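Local coordinates for vacuolar protein sorting-associated protein 53 (Saccharomyces cerevisiae, PDB 3NS4) that acts within the GARP tethering complex in retrograde transport from endosomes to the late Golgi, this chain being the C-terminal helical part of the Vps53 subunit, at residues Val68-Lys82 / Ile115-Ala127. The protein carries 2 engineered substitutions. Numbering follows the deposited sequence.
Sequences VNIGEQLLLDLELLK and IDQLLKFIKLLMA. With BA (barium ion), chain B.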
loop_
_atom_site.group_PDB
_atom_site.type_symbol
_atom_site.label_atom_id
_atom_site.label_comp_id
_atom_site.label_asym_id
_atom_site.label_seq_id
_atom_site.Cartn_x
_atom_site.Cartn_y
_atom_site.Cartn_z
ATOM N N VAL A 68 1.627 13.273 6.216
ATOM C CA VAL A 68 0.214 13.304 6.557
ATOM C C VAL A 68 -0.556 14.208 5.567
ATOM O O VAL A 68 -1.559 13.758 5.008
ATOM C CB VAL A 68 -0.032 13.728 8.013
ATOM C CG1 VAL A 68 -1.495 13.604 8.367
ATOM C CG2 VAL A 68 0.697 12.826 8.890
ATOM N N ASN A 69 -0.072 15.435 5.323
ATOM C CA ASN A 69 -0.715 16.341 4.365
ATOM C C ASN A 69 -0.785 15.679 3.013
ATOM O O ASN A 69 -1.790 15.765 2.303
ATOM C CB ASN A 69 0.070 17.622 4.136
ATOM C CG ASN A 69 0.388 18.349 5.395
ATOM O OD1 ASN A 69 -0.085 17.990 6.467
ATOM N ND2 ASN A 69 1.206 19.393 5.282
ATOM N N ILE A 70 0.305 15.046 2.617
ATOM C CA ILE A 70 0.278 14.385 1.338
ATOM C C ILE A 70 -0.852 13.388 1.333
ATOM O O ILE A 70 -1.664 13.359 0.389
ATOM C CB ILE A 70 1.606 13.738 0.985
ATOM C CG1 ILE A 70 2.596 14.843 0.587
ATOM C CG2 ILE A 70 1.400 12.757 -0.145
ATOM C CD1 ILE A 70 4.013 14.426 0.551
ATOM N N GLY A 71 -0.926 12.605 2.407
ATOM C CA GLY A 71 -1.965 11.610 2.523
ATOM C C GLY A 71 -3.315 12.240 2.255
ATOM O O GLY A 71 -4.147 11.688 1.527
ATOM N N GLU A 72 -3.513 13.428 2.807
ATOM C CA GLU A 72 -4.773 14.129 2.673
ATOM C C GLU A 72 -5.110 14.461 1.227
ATOM O O GLU A 72 -6.265 14.347 0.801
ATOM C CB GLU A 72 -4.737 15.386 3.519
ATOM C CG GLU A 72 -6.103 15.928 3.811
ATOM C CD GLU A 72 -6.123 16.551 5.170
ATOM O OE1 GLU A 72 -7.169 17.136 5.580
ATOM O OE2 GLU A 72 -5.063 16.410 5.834
ATOM N N GLN A 73 -4.096 14.870 0.479
ATOM C CA GLN A 73 -4.265 15.150 -0.921
ATOM C C GLN A 73 -4.603 13.865 -1.666
ATOM O O GLN A 73 -5.482 13.868 -2.516
ATOM C CB GLN A 73 -3.013 15.805 -1.483
ATOM C CG GLN A 73 -3.084 16.034 -2.971
ATOM C CD GLN A 73 -4.243 16.922 -3.375
ATOM O OE1 GLN A 73 -4.989 16.599 -4.321
ATOM N NE2 GLN A 73 -4.415 18.043 -2.656
ATOM N N LEU A 74 -3.941 12.757 -1.341
ATOM C CA LEU A 74 -4.247 11.484 -2.022
ATOM C C LEU A 74 -5.704 11.042 -1.822
ATOM O O LEU A 74 -6.285 10.385 -2.668
ATOM C CB LEU A 74 -3.291 10.387 -1.582
ATOM C CG LEU A 74 -1.793 10.645 -1.801
ATOM C CD1 LEU A 74 -0.927 9.497 -1.307
ATOM C CD2 LEU A 74 -1.484 10.896 -3.242
ATOM N N LEU A 75 -6.299 11.418 -0.701
ATOM C CA LEU A 75 -7.687 11.135 -0.491
ATOM C C LEU A 75 -8.576 11.749 -1.550
ATOM O O LEU A 75 -9.576 11.145 -1.932
ATOM C CB LEU A 75 -8.124 11.680 0.840
ATOM C CG LEU A 75 -7.728 10.886 2.060
ATOM C CD1 LEU A 75 -8.208 11.638 3.227
ATOM C CD2 LEU A 75 -8.365 9.497 1.999
ATOM N N LEU A 76 -8.240 12.954 -2.002
ATOM C CA LEU A 76 -9.048 13.624 -3.022
ATOM C C LEU A 76 -8.814 12.931 -4.347
ATOM O O LEU A 76 -9.758 12.776 -5.130
ATOM C CB LEU A 76 -8.786 15.142 -3.082
ATOM C CG LEU A 76 -8.900 15.882 -1.699
ATOM C CD1 LEU A 76 -8.282 17.311 -1.672
ATOM C CD2 LEU A 76 -10.338 15.890 -1.022
ATOM N N ASP A 77 -7.566 12.493 -4.576
ATOM C CA ASP A 77 -7.203 11.725 -5.784
ATOM C C ASP A 77 -7.980 10.433 -5.749
ATOM O O ASP A 77 -8.660 10.060 -6.705
ATOM C CB ASP A 77 -5.727 11.349 -5.807
ATOM C CG ASP A 77 -4.797 12.554 -5.952
ATOM O OD1 ASP A 77 -5.252 13.701 -5.721
ATOM O OD2 ASP A 77 -3.594 12.347 -6.282
ATOM N N LEU A 78 -7.909 9.754 -4.624
ATOM C CA LEU A 78 -8.592 8.496 -4.534
ATOM C C LEU A 78 -10.086 8.647 -4.826
ATOM O O LEU A 78 -10.699 7.764 -5.439
ATOM C CB LEU A 78 -8.359 7.870 -3.175
ATOM C CG LEU A 78 -8.980 6.481 -3.097
ATOM C CD1 LEU A 78 -8.378 5.600 -4.166
ATOM C CD2 LEU A 78 -8.757 5.883 -1.721
ATOM N N GLU A 79 -10.655 9.781 -4.404
ATOM C CA GLU A 79 -12.065 10.049 -4.630
ATOM C C GLU A 79 -12.331 10.136 -6.135
ATOM O O GLU A 79 -13.216 9.456 -6.648
ATOM C CB GLU A 79 -12.520 11.300 -3.867
ATOM C CG GLU A 79 -13.988 11.696 -4.097
ATOM C CD GLU A 79 -14.996 10.561 -3.784
ATOM O OE1 GLU A 79 -14.858 9.885 -2.726
ATOM O OE2 GLU A 79 -15.936 10.357 -4.602
ATOM N N LEU A 80 -11.544 10.936 -6.853
ATOM C CA LEU A 80 -11.732 11.032 -8.296
ATOM C C LEU A 80 -11.562 9.659 -8.956
ATOM O O LEU A 80 -12.268 9.322 -9.920
ATOM C CB LEU A 80 -10.764 12.014 -8.918
ATOM C CG LEU A 80 -10.775 13.443 -8.395
ATOM C CD1 LEU A 80 -9.586 14.185 -8.937
ATOM C CD2 LEU A 80 -12.056 14.177 -8.749
ATOM N N LEU A 81 -10.652 8.858 -8.421
ATOM C CA LEU A 81 -10.415 7.562 -8.974
ATOM C C LEU A 81 -11.633 6.662 -8.814
ATOM O O LEU A 81 -12.043 5.936 -9.738
ATOM C CB LEU A 81 -9.225 6.928 -8.276
ATOM C CG LEU A 81 -8.723 5.673 -9.000
ATOM C CD1 LEU A 81 -8.387 6.056 -10.438
ATOM C CD2 LEU A 81 -7.530 5.052 -8.281
ATOM N N LYS A 82 -12.207 6.707 -7.628
ATOM C CA LYS A 82 -13.376 5.937 -7.346
ATOM C C LYS A 82 -14.454 6.263 -8.408
ATOM O O LYS A 82 -15.056 5.361 -9.004
ATOM C CB LYS A 82 -13.841 6.262 -5.924
ATOM C CG LYS A 82 -15.062 5.490 -5.471
ATOM C CD LYS A 82 -15.586 6.072 -4.192
ATOM C CE LYS A 82 -16.718 5.223 -3.681
ATOM N NZ LYS A 82 -17.060 5.601 -2.297
ATOM N N ILE A 115 -10.375 0.153 -4.271
ATOM C CA ILE A 115 -10.519 1.422 -3.596
ATOM C C ILE A 115 -10.364 1.229 -2.068
ATOM O O ILE A 115 -9.580 1.947 -1.426
ATOM C CB ILE A 115 -11.874 2.022 -3.881
ATOM C CG1 ILE A 115 -12.002 2.341 -5.360
ATOM C CG2 ILE A 115 -12.071 3.289 -3.086
ATOM C CD1 ILE A 115 -11.011 3.394 -5.805
ATOM N N ASP A 116 -11.079 0.255 -1.489
ATOM C CA ASP A 116 -10.957 0.000 -0.050
ATOM C C ASP A 116 -9.485 -0.131 0.352
ATOM O O ASP A 116 -9.026 0.527 1.312
ATOM C CB ASP A 116 -11.756 -1.228 0.429
ATOM C CG ASP A 116 -13.307 -0.976 0.536
ATOM O OD1 ASP A 116 -13.800 0.114 0.151
ATOM O OD2 ASP A 116 -14.044 -1.889 1.011
ATOM N N GLN A 117 -8.726 -0.916 -0.401
ATOM C CA GLN A 117 -7.340 -1.111 -0.009
ATOM C C GLN A 117 -6.570 0.185 -0.041
ATOM O O GLN A 117 -5.870 0.551 0.940
ATOM C CB GLN A 117 -6.661 -2.092 -0.907
ATOM C CG GLN A 117 -7.408 -3.375 -1.034
ATOM C CD GLN A 117 -6.600 -4.411 -1.799
ATOM O OE1 GLN A 117 -7.162 -5.345 -2.396
ATOM N NE2 GLN A 117 -5.265 -4.243 -1.801
ATOM N N LEU A 118 -6.708 0.888 -1.157
ATOM C CA LEU A 118 -6.046 2.146 -1.275
ATOM C C LEU A 118 -6.372 3.014 -0.056
ATOM O O LEU A 118 -5.484 3.563 0.629
ATOM C CB LEU A 118 -6.479 2.793 -2.577
ATOM C CG LEU A 118 -5.847 2.104 -3.805
ATOM C CD1 LEU A 118 -6.244 2.789 -5.090
ATOM C CD2 LEU A 118 -4.307 2.073 -3.681
ATOM N N LEU A 119 -7.666 3.054 0.248
ATOM C CA LEU A 119 -8.165 3.867 1.337
ATOM C C LEU A 119 -7.441 3.494 2.595
ATOM O O LEU A 119 -6.893 4.337 3.278
ATOM C CB LEU A 119 -9.680 3.752 1.475
ATOM C CG LEU A 119 -10.320 4.762 2.472
ATOM C CD1 LEU A 119 -9.916 6.218 2.272
ATOM C CD2 LEU A 119 -11.863 4.681 2.514
ATOM N N LYS A 120 -7.367 2.221 2.867
ATOM C CA LYS A 120 -6.677 1.850 4.061
ATOM C C LYS A 120 -5.222 2.268 4.033
ATOM O O LYS A 120 -4.685 2.828 4.987
ATOM C CB LYS A 120 -6.793 0.354 4.246
ATOM C CG LYS A 120 -8.188 -0.049 4.635
ATOM C CD LYS A 120 -8.355 -1.515 4.456
ATOM C CE LYS A 120 -9.651 -1.952 5.052
ATOM N NZ LYS A 120 -9.681 -3.407 4.860
ATOM N N PHE A 121 -4.590 2.008 2.916
ATOM C CA PHE A 121 -3.224 2.350 2.811
ATOM C C PHE A 121 -2.998 3.803 3.127
ATOM O O PHE A 121 -2.125 4.149 3.929
ATOM C CB PHE A 121 -2.794 2.093 1.406
ATOM C CG PHE A 121 -1.391 2.448 1.152
ATOM C CD1 PHE A 121 -0.401 2.106 2.073
ATOM C CD2 PHE A 121 -1.033 3.079 -0.035
ATOM C CE1 PHE A 121 0.926 2.428 1.846
ATOM C CE2 PHE A 121 0.300 3.404 -0.282
ATOM C CZ PHE A 121 1.286 3.065 0.662
ATOM N N ILE A 122 -3.778 4.667 2.497
ATOM C CA ILE A 122 -3.633 6.098 2.744
ATOM C C ILE A 122 -3.956 6.449 4.184
ATOM O O ILE A 122 -3.197 7.205 4.810
ATOM C CB ILE A 122 -4.554 6.897 1.853
ATOM C CG1 ILE A 122 -4.150 6.689 0.397
ATOM C CG2 ILE A 122 -4.535 8.389 2.238
ATOM C CD1 ILE A 122 -5.291 6.956 -0.534
ATOM N N LYS A 123 -5.077 5.926 4.706
ATOM C CA LYS A 123 -5.472 6.213 6.099
ATOM C C LYS A 123 -4.288 5.912 7.002
ATOM O O LYS A 123 -3.999 6.640 7.974
ATOM C CB LYS A 123 -6.698 5.404 6.557
ATOM C CG LYS A 123 -8.039 6.025 6.230
ATOM C CD LYS A 123 -9.214 5.336 6.977
ATOM C CE LYS A 123 -10.478 6.233 6.835
ATOM N NZ LYS A 123 -11.823 5.628 7.113
ATOM N N LEU A 124 -3.579 4.859 6.630
ATOM C CA LEU A 124 -2.449 4.436 7.391
ATOM C C LEU A 124 -1.330 5.416 7.264
ATOM O O LEU A 124 -0.749 5.777 8.258
ATOM C CB LEU A 124 -1.997 3.072 6.943
ATOM C CG LEU A 124 -0.959 2.399 7.814
ATOM C CD1 LEU A 124 -1.436 2.235 9.255
ATOM C CD2 LEU A 124 -0.632 1.038 7.208
ATOM N N LEU A 125 -1.012 5.865 6.061
ATOM C CA LEU A 125 0.032 6.900 5.960
ATOM C C LEU A 125 -0.284 8.160 6.793
ATOM O O LEU A 125 0.645 8.865 7.259
ATOM C CB LEU A 125 0.282 7.314 4.516
ATOM C CG LEU A 125 0.835 6.180 3.656
ATOM C CD1 LEU A 125 0.783 6.540 2.191
ATOM C CD2 LEU A 125 2.248 5.795 4.078
HETATM N N MSE A 126 -1.578 8.434 6.996
HETATM C CA MSE A 126 -1.961 9.636 7.719
HETATM C C MSE A 126 -2.040 9.454 9.208
HETATM O O MSE A 126 -2.351 10.393 9.930
HETATM C CB MSE A 126 -3.296 10.143 7.250
HETATM C CG MSE A 126 -3.393 10.402 5.781
HETATM SE SE MSE A 126 -5.169 11.166 5.391
HETATM C CE MSE A 126 -6.330 9.720 6.108
ATOM N N ALA A 127 -1.770 8.258 9.687
ATOM C CA ALA A 127 -1.840 8.042 11.128
ATOM C C ALA A 127 -0.748 8.784 11.889
ATOM O O ALA A 127 0.393 8.890 11.431
ATOM C CB ALA A 127 -1.773 6.576 11.434
HETATM BA BA BA B . -2.341 19.732 7.552
#
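Leu78 drops from helix 64-87 as a knob into the hole formed by Ile115, Leu118, Leu119 and Ile122 of helix 102-125. CG anti to the backbone N (chi1 -175°) carries the side chain into this hole, where CD1 lies 3.6 Å from Leu118 CD1 and also meets Ile115 CD1, while CD2 rests over the backbone of Leu119 and reaches Ile122 CD1. Ile122 is the reciprocal knob, sitting among Gly71, Leu74, Leu75 and Leu78, its CG2 turned to Gly71 and Leu75, its CD1 to Leu74 and Leu78.

Leu75 flanks this core with a forked end. Its CD2 packs 3.6 Å from Leu119 CD1, and its CD1 lies 3.8 Å from the selenium of Met126, a selenomethionine. An alanine here would remove both branches and would probably leave Leu119 and Met126 without their common neighbour, opening a gap beside Ile122.

Other side chains lie on backbone. Beyond the end of helix 102-125, Met126 packs on Gly71, its CG 3.8 Å from Gly71 CA, and Ile115 CD1 fits against Lys82 CA.

Thr43 and Val40 of helix 20-47 touch Leu74 and Leu118, adding a third helix to the bundle. The two segments run nearly antiparallel at 157° with no hydrogen bond between them; van der Waals contact and burial of apolar side chains hold them, so the pairing rests on how well the shapes fit, including the side-chain-free backbone at Gly71.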